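Local coordinates for protein peptidyl tryptophan dihydroxylase (Pseudomonas putida, PDB 7CTQ) that probably uses its bound FAD to dihydroxylate a peptidyl tryptophan, a step essential for biogenesis of the tryptophylquinone cofactor, at residues P6-T20 / V132-R144. Numbering follows the deposited sequence.
With FAD (flavin-adenine dinucleotide), chain C.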
loop_
_atom_site.group_PDB
_atom_site.type_symbol
_atom_site.label_atom_id
_atom_site.label_comp_id
_atom_site.label_asym_id
_atom_site.label_seq_id
_atom_site.Cartn_x
_atom_site.Cartn_y
_atom_site.Cartn_z
ATOM N N PRO A 6 14.463 6.263 -23.447
ATOM C CA PRO A 6 13.291 5.377 -23.416
ATOM C C PRO A 6 12.011 6.143 -23.135
ATOM O O PRO A 6 11.994 7.104 -22.363
ATOM C CB PRO A 6 13.617 4.404 -22.280
ATOM C CG PRO A 6 14.506 5.205 -21.366
ATOM C CD PRO A 6 15.317 6.105 -22.255
ATOM N N ARG A 7 10.930 5.697 -23.770
ATOM C CA ARG A 7 9.603 6.268 -23.563
ATOM C C ARG A 7 8.938 5.555 -22.390
ATOM O O ARG A 7 8.506 4.405 -22.524
ATOM C CB ARG A 7 8.762 6.120 -24.829
ATOM C CG ARG A 7 8.817 7.313 -25.764
ATOM C CD ARG A 7 7.541 7.438 -26.593
ATOM N NE ARG A 7 6.334 7.538 -25.772
ATOM C CZ ARG A 7 5.585 8.634 -25.667
ATOM N NH1 ARG A 7 5.924 9.735 -26.327
ATOM N NH2 ARG A 7 4.500 8.634 -24.898
ATOM N N ILE A 8 8.846 6.225 -21.245
ATOM C CA ILE A 8 8.225 5.643 -20.055
ATOM C C ILE A 8 6.833 6.228 -19.894
ATOM O O ILE A 8 6.677 7.446 -19.733
ATOM C CB ILE A 8 9.057 5.894 -18.787
ATOM C CG1 ILE A 8 10.463 5.297 -18.920
ATOM C CG2 ILE A 8 8.322 5.316 -17.586
ATOM C CD1 ILE A 8 11.448 5.817 -17.897
ATOM N N VAL A 9 5.818 5.368 -19.898
ATOM C CA VAL A 9 4.440 5.792 -19.683
ATOM C C VAL A 9 3.907 5.100 -18.439
ATOM O O VAL A 9 4.008 3.872 -18.311
ATOM C CB VAL A 9 3.544 5.485 -20.897
ATOM C CG1 VAL A 9 2.138 5.989 -20.629
ATOM C CG2 VAL A 9 4.133 6.097 -22.177
ATOM N N VAL A 10 3.332 5.892 -17.534
ATOM C CA VAL A 10 2.682 5.419 -16.317
ATOM C C VAL A 10 1.171 5.499 -16.516
ATOM O O VAL A 10 0.644 6.557 -16.883
ATOM C CB VAL A 10 3.106 6.258 -15.097
ATOM C CG1 VAL A 10 2.309 5.848 -13.848
ATOM C CG2 VAL A 10 4.624 6.165 -14.857
ATOM N N LEU A 11 0.470 4.395 -16.250
ATOM C CA LEU A 11 -0.989 4.351 -16.313
ATOM C C LEU A 11 -1.563 4.508 -14.915
ATOM O O LEU A 11 -1.364 3.638 -14.058
ATOM C CB LEU A 11 -1.488 3.043 -16.926
ATOM C CG LEU A 11 -0.718 2.520 -18.130
ATOM C CD1 LEU A 11 -1.329 1.220 -18.635
ATOM C CD2 LEU A 11 -0.685 3.573 -19.232
ATOM N N GLY A 12 -2.286 5.602 -14.692
ATOM C CA GLY A 12 -2.917 5.850 -13.408
ATOM C C GLY A 12 -2.170 6.870 -12.572
ATOM O O GLY A 12 -0.940 6.796 -12.430
ATOM N N ALA A 13 -2.902 7.829 -12.007
ATOM C CA ALA A 13 -2.277 8.926 -11.285
ATOM C C ALA A 13 -2.779 8.991 -9.852
ATOM O O ALA A 13 -3.093 10.074 -9.345
ATOM C CB ALA A 13 -2.525 10.259 -11.996
ATOM N N GLY A 14 -2.863 7.844 -9.191
ATOM C CA GLY A 14 -3.076 7.824 -7.765
ATOM C C GLY A 14 -1.755 8.022 -7.052
ATOM O O GLY A 14 -0.724 8.304 -7.679
ATOM N N PRO A 15 -1.755 7.859 -5.726
ATOM C CA PRO A 15 -0.497 8.018 -4.972
ATOM C C PRO A 15 0.662 7.210 -5.539
ATOM O O PRO A 15 1.791 7.715 -5.616
ATOM C CB PRO A 15 -0.877 7.541 -3.561
ATOM C CG PRO A 15 -2.355 7.612 -3.501
ATOM C CD PRO A 15 -2.872 7.414 -4.878
ATOM N N ALA A 16 0.409 5.971 -5.963
ATOM C CA ALA A 16 1.506 5.099 -6.364
ATOM C C ALA A 16 2.079 5.497 -7.722
ATOM O O ALA A 16 3.304 5.592 -7.888
ATOM C CB ALA A 16 1.027 3.647 -6.379
ATOM N N GLY A 17 1.216 5.697 -8.720
ATOM C CA GLY A 17 1.705 6.144 -10.018
ATOM C C GLY A 17 2.403 7.486 -9.934
ATOM O O GLY A 17 3.489 7.673 -10.505
ATOM N N ALA A 18 1.809 8.430 -9.194
ATOM C CA ALA A 18 2.422 9.747 -9.022
ATOM C C ALA A 18 3.793 9.629 -8.368
ATOM O O ALA A 18 4.774 10.220 -8.842
ATOM C CB ALA A 18 1.507 10.642 -8.191
ATOM N N ALA A 19 3.872 8.868 -7.270
ATOM C CA ALA A 19 5.138 8.656 -6.579
ATOM C C ALA A 19 6.202 8.116 -7.524
ATOM O O ALA A 19 7.316 8.645 -7.591
ATOM C CB ALA A 19 4.921 7.698 -5.403
ATOM N N THR A 20 5.865 7.071 -8.282
ATOM C CA THR A 20 6.836 6.445 -9.173
ATOM C C THR A 20 7.319 7.424 -10.239
ATOM O O THR A 20 8.527 7.534 -10.503
ATOM C CB THR A 20 6.213 5.201 -9.818
ATOM O OG1 THR A 20 5.812 4.287 -8.790
ATOM C CG2 THR A 20 7.195 4.524 -10.761
ATOM N N VAL A 132 -3.321 6.636 -29.471
ATOM C CA VAL A 132 -2.448 5.509 -29.197
ATOM C C VAL A 132 -1.101 6.072 -28.773
ATOM O O VAL A 132 -0.431 6.746 -29.565
ATOM C CB VAL A 132 -2.301 4.581 -30.415
ATOM C CG1 VAL A 132 -1.286 3.477 -30.132
ATOM C CG2 VAL A 132 -3.653 3.983 -30.781
ATOM N N LEU A 133 -0.713 5.813 -27.527
ATOM C CA LEU A 133 0.575 6.247 -27.002
ATOM C C LEU A 133 1.524 5.058 -26.935
ATOM O O LEU A 133 1.180 4.011 -26.375
ATOM C CB LEU A 133 0.415 6.893 -25.626
ATOM C CG LEU A 133 -0.658 7.987 -25.573
ATOM C CD1 LEU A 133 -1.226 8.170 -24.166
ATOM C CD2 LEU A 133 -0.116 9.308 -26.121
ATOM N N GLN A 134 2.709 5.217 -27.519
ATOM C CA GLN A 134 3.706 4.156 -27.548
ATOM C C GLN A 134 4.593 4.259 -26.313
ATOM O O GLN A 134 5.040 5.353 -25.953
ATOM C CB GLN A 134 4.551 4.234 -28.823
ATOM C CG GLN A 134 5.524 3.062 -29.004
ATOM C CD GLN A 134 6.960 3.392 -28.596
ATOM O OE1 GLN A 134 7.239 4.457 -28.035
ATOM N NE2 GLN A 134 7.875 2.468 -28.872
ATOM N N ALA A 135 4.837 3.122 -25.662
ATOM C CA ALA A 135 5.688 3.063 -24.482
ATOM C C ALA A 135 6.765 2.014 -24.686
ATOM O O ALA A 135 6.468 0.882 -25.079
ATOM C CB ALA A 135 4.879 2.743 -23.222
ATOM N N ASP A 136 8.019 2.404 -24.441
ATOM C CA ASP A 136 9.093 1.428 -24.312
ATOM C C ASP A 136 9.059 0.744 -22.953
ATOM O O ASP A 136 9.499 -0.408 -22.834
ATOM C CB ASP A 136 10.451 2.095 -24.515
ATOM C CG ASP A 136 10.674 2.532 -25.951
ATOM O OD1 ASP A 136 10.660 1.662 -26.854
ATOM O OD2 ASP A 136 10.849 3.750 -26.171
ATOM N N PHE A 137 8.550 1.443 -21.933
ATOM C CA PHE A 137 8.381 0.903 -20.587
ATOM C C PHE A 137 7.059 1.373 -20.000
ATOM O O PHE A 137 6.747 2.570 -20.025
ATOM C CB PHE A 137 9.525 1.313 -19.648
ATOM C CG PHE A 137 9.597 0.468 -18.401
ATOM C CD1 PHE A 137 8.720 0.686 -17.345
ATOM C CD2 PHE A 137 10.511 -0.573 -18.310
ATOM C CE1 PHE A 137 8.774 -0.113 -16.199
ATOM C CE2 PHE A 137 10.573 -1.375 -17.171
ATOM C CZ PHE A 137 9.703 -1.148 -16.124
ATOM N N LEU A 138 6.308 0.435 -19.433
ATOM C CA LEU A 138 4.989 0.698 -18.880
ATOM C C LEU A 138 4.989 0.510 -17.363
ATOM O O LEU A 138 5.369 -0.554 -16.867
ATOM C CB LEU A 138 3.959 -0.231 -19.526
ATOM C CG LEU A 138 2.503 0.026 -19.145
ATOM C CD1 LEU A 138 2.020 1.212 -19.934
ATOM C CD2 LEU A 138 1.645 -1.201 -19.426
ATOM N N VAL A 139 4.541 1.529 -16.629
ATOM C CA VAL A 139 4.240 1.394 -15.206
ATOM C C VAL A 139 2.731 1.231 -15.056
ATOM O O VAL A 139 1.966 2.142 -15.388
ATOM C CB VAL A 139 4.740 2.599 -14.395
ATOM C CG1 VAL A 139 4.437 2.409 -12.914
ATOM C CG2 VAL A 139 6.222 2.855 -14.638
ATOM N N GLU A 140 2.302 0.081 -14.540
ATOM C CA GLU A 140 0.889 -0.184 -14.277
ATOM C C GLU A 140 0.565 0.270 -12.861
ATOM O O GLU A 140 1.032 -0.323 -11.880
ATOM C CB GLU A 140 0.569 -1.664 -14.456
ATOM C CG GLU A 140 -0.804 -2.026 -13.953
ATOM C CD GLU A 140 -1.868 -1.317 -14.740
ATOM O OE1 GLU A 140 -2.070 -1.705 -15.908
ATOM O OE2 GLU A 140 -2.488 -0.376 -14.204
ATOM N N ALA A 141 -0.236 1.321 -12.757
ATOM C CA ALA A 141 -0.517 1.953 -11.481
ATOM C C ALA A 141 -1.981 2.339 -11.394
ATOM O O ALA A 141 -2.337 3.354 -10.787
ATOM C CB ALA A 141 0.372 3.177 -11.270
ATOM N N ARG A 142 -2.859 1.536 -11.992
ATOM C CA ARG A 142 -4.282 1.851 -11.966
ATOM C C ARG A 142 -5.001 1.275 -10.759
ATOM O O ARG A 142 -6.226 1.120 -10.802
ATOM C CB ARG A 142 -4.964 1.386 -13.251
ATOM C CG ARG A 142 -4.437 2.069 -14.501
ATOM C CD ARG A 142 -5.192 1.590 -15.710
ATOM N NE ARG A 142 -4.381 0.669 -16.492
ATOM C CZ ARG A 142 -4.868 -0.394 -17.120
ATOM N NH1 ARG A 142 -6.172 -0.650 -17.062
ATOM N NH2 ARG A 142 -4.054 -1.190 -17.807
ATOM N N GLY A 143 -4.274 0.959 -9.687
ATOM C CA GLY A 143 -4.928 0.553 -8.461
ATOM C C GLY A 143 -5.657 -0.769 -8.611
ATOM O O GLY A 143 -5.287 -1.634 -9.411
ATOM N N ARG A 144 -6.717 -0.928 -7.812
ATOM C CA ARG A 144 -7.557 -2.114 -7.940
ATOM C C ARG A 144 -8.258 -2.190 -9.301
ATOM O O ARG A 144 -8.708 -3.278 -9.689
ATOM C CB ARG A 144 -8.576 -2.156 -6.794
ATOM C CG ARG A 144 -7.937 -2.371 -5.416
ATOM C CD ARG A 144 -8.990 -2.564 -4.332
ATOM N NE ARG A 144 -8.470 -2.864 -2.992
ATOM C CZ ARG A 144 -8.461 -4.079 -2.438
ATOM N NH1 ARG A 144 -7.997 -4.258 -1.206
ATOM N NH2 ARG A 144 -8.911 -5.122 -3.119
HETATM P PA FAD C . -5.468 4.527 -6.890
HETATM O O1A FAD C . -5.367 5.524 -5.803
HETATM O O2A FAD C . -6.796 3.783 -6.904
HETATM O O5B FAD C . -5.107 5.219 -8.243
HETATM C C5B FAD C . -5.489 4.645 -9.508
HETATM C C4B FAD C . -5.704 5.797 -10.454
HETATM O O4B FAD C . -5.862 5.283 -11.796
HETATM C C3B FAD C . -6.933 6.668 -10.175
HETATM O O3B FAD C . -6.628 8.040 -10.418
HETATM C C2B FAD C . -7.979 6.108 -11.147
HETATM O O2B FAD C . -8.935 7.080 -11.569
HETATM C C1B FAD C . -7.091 5.726 -12.330
HETATM N N9A FAD C . -7.605 4.711 -13.239
HETATM C C8A FAD C . -8.320 3.582 -12.956
HETATM N N7A FAD C . -8.630 2.854 -14.000
HETATM C C5A FAD C . -8.105 3.580 -15.055
HETATM C C6A FAD C . -8.106 3.372 -16.449
HETATM N N6A FAD C . -8.675 2.323 -17.044
HETATM N N1A FAD C . -7.483 4.290 -17.233
HETATM C C2A FAD C . -6.910 5.345 -16.648
HETATM N N3A FAD C . -6.852 5.641 -15.344
HETATM C C4A FAD C . -7.466 4.718 -14.598
HETATM N N1 FAD C . -6.295 4.215 2.301
HETATM C C2 FAD C . -6.062 5.111 3.306
HETATM O O2 FAD C . -4.963 5.647 3.456
HETATM N N3 FAD C . -7.080 5.444 4.176
HETATM C C4 FAD C . -8.369 4.953 4.144
HETATM O O4 FAD C . -9.197 5.335 4.968
HETATM C C4X FAD C . -8.609 4.001 3.077
HETATM N N5 FAD C . -9.803 3.480 2.978
HETATM C C5X FAD C . -10.034 2.569 1.959
HETATM C C6 FAD C . -11.301 1.996 1.843
HETATM C C7 FAD C . -11.578 1.064 0.848
HETATM C C7M FAD C . -12.957 0.468 0.749
HETATM C C8 FAD C . -10.566 0.690 -0.051
HETATM C C8M FAD C . -10.834 -0.308 -1.146
HETATM C C9 FAD C . -9.303 1.262 0.058
HETATM C C9A FAD C . -9.029 2.189 1.057
HETATM N N10 FAD C . -7.760 2.790 1.188
HETATM C C10 FAD C . -7.509 3.691 2.203
HETATM C "C1'" FAD C . -6.662 2.397 0.302
HETATM C "C2'" FAD C . -6.318 3.425 -0.764
HETATM O "O2'" FAD C . -7.481 3.844 -1.478
HETATM C "C3'" FAD C . -5.320 2.791 -1.729
HETATM O "O3'" FAD C . -4.309 2.161 -0.951
HETATM C "C4'" FAD C . -4.640 3.746 -2.705
HETATM O "O4'" FAD C . -5.571 4.692 -3.240
HETATM C "C5'" FAD C . -3.968 2.984 -3.822
HETATM O "O5'" FAD C . -3.183 3.903 -4.595
HETATM P P FAD C . -2.895 3.641 -6.103
HETATM O O1P FAD C . -2.147 2.302 -6.189
HETATM O O2P FAD C . -2.231 4.820 -6.726
HETATM O O3P FAD C . -4.342 3.422 -6.718
HETATM O O HOH W 1 -1.301 5.378 -9.323
#
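Ala141 O and Gly17 N, one from each segment, hold the same water, which accepts from Gly17 N at 2.6 Å and also reaches FAD O2P, tying both segments to the pyrophosphate. Its distance to Ala141 O is 2.7 Å. Ala16 N at the helix start donates to the same phosphate oxygen. Helix 15-27 thus points its N-terminus at the anion, and its dipole probably favours the negative charge. Gly12, Gly14 and Gly17 fit the Rossmann-type GxGxxG pattern: a side chain on Gly12 would run into Ala141 O, one on Gly14 into the FAD and one on Gly17 into Gly12 O, while bare Gly17 also lets Ala141 CB sit 3.5 Å from its CA.

Strands 8-11 and 137-140 are neighbouring parallel strands of a mixed sheet; the bond from Leu11 N to Val139 O is almost straight (174°). Branched Val10 and Val139 suit the helix-facing side, lying side by side, with Thr20 CG2 meeting Val139 CG1 tip to tip. On the other face Leu138 CD1 abuts Leu11 CG at 3.5 Å, the two leucines crossing at about a right angle.

Arg142 runs alongside Leu11, its CD against the adenine at FAD C6A. A bend at chi3 (-105°) turns the guanidinium back to Glu140, giving a 2.8 Å salt bridge from NH2 to OE1, while Arg142 N donates to OE2. With an alanine at Arg142, Glu140 would probably lose its charge partner and the adenine the aliphatic chain beside it. Just before the two strands begin, Asp136 OD2 takes Arg7 N on its anti lone pair. The apolar strand pair gives way to a glycine-lined end where a backbone amide and a shared water meet the phosphate.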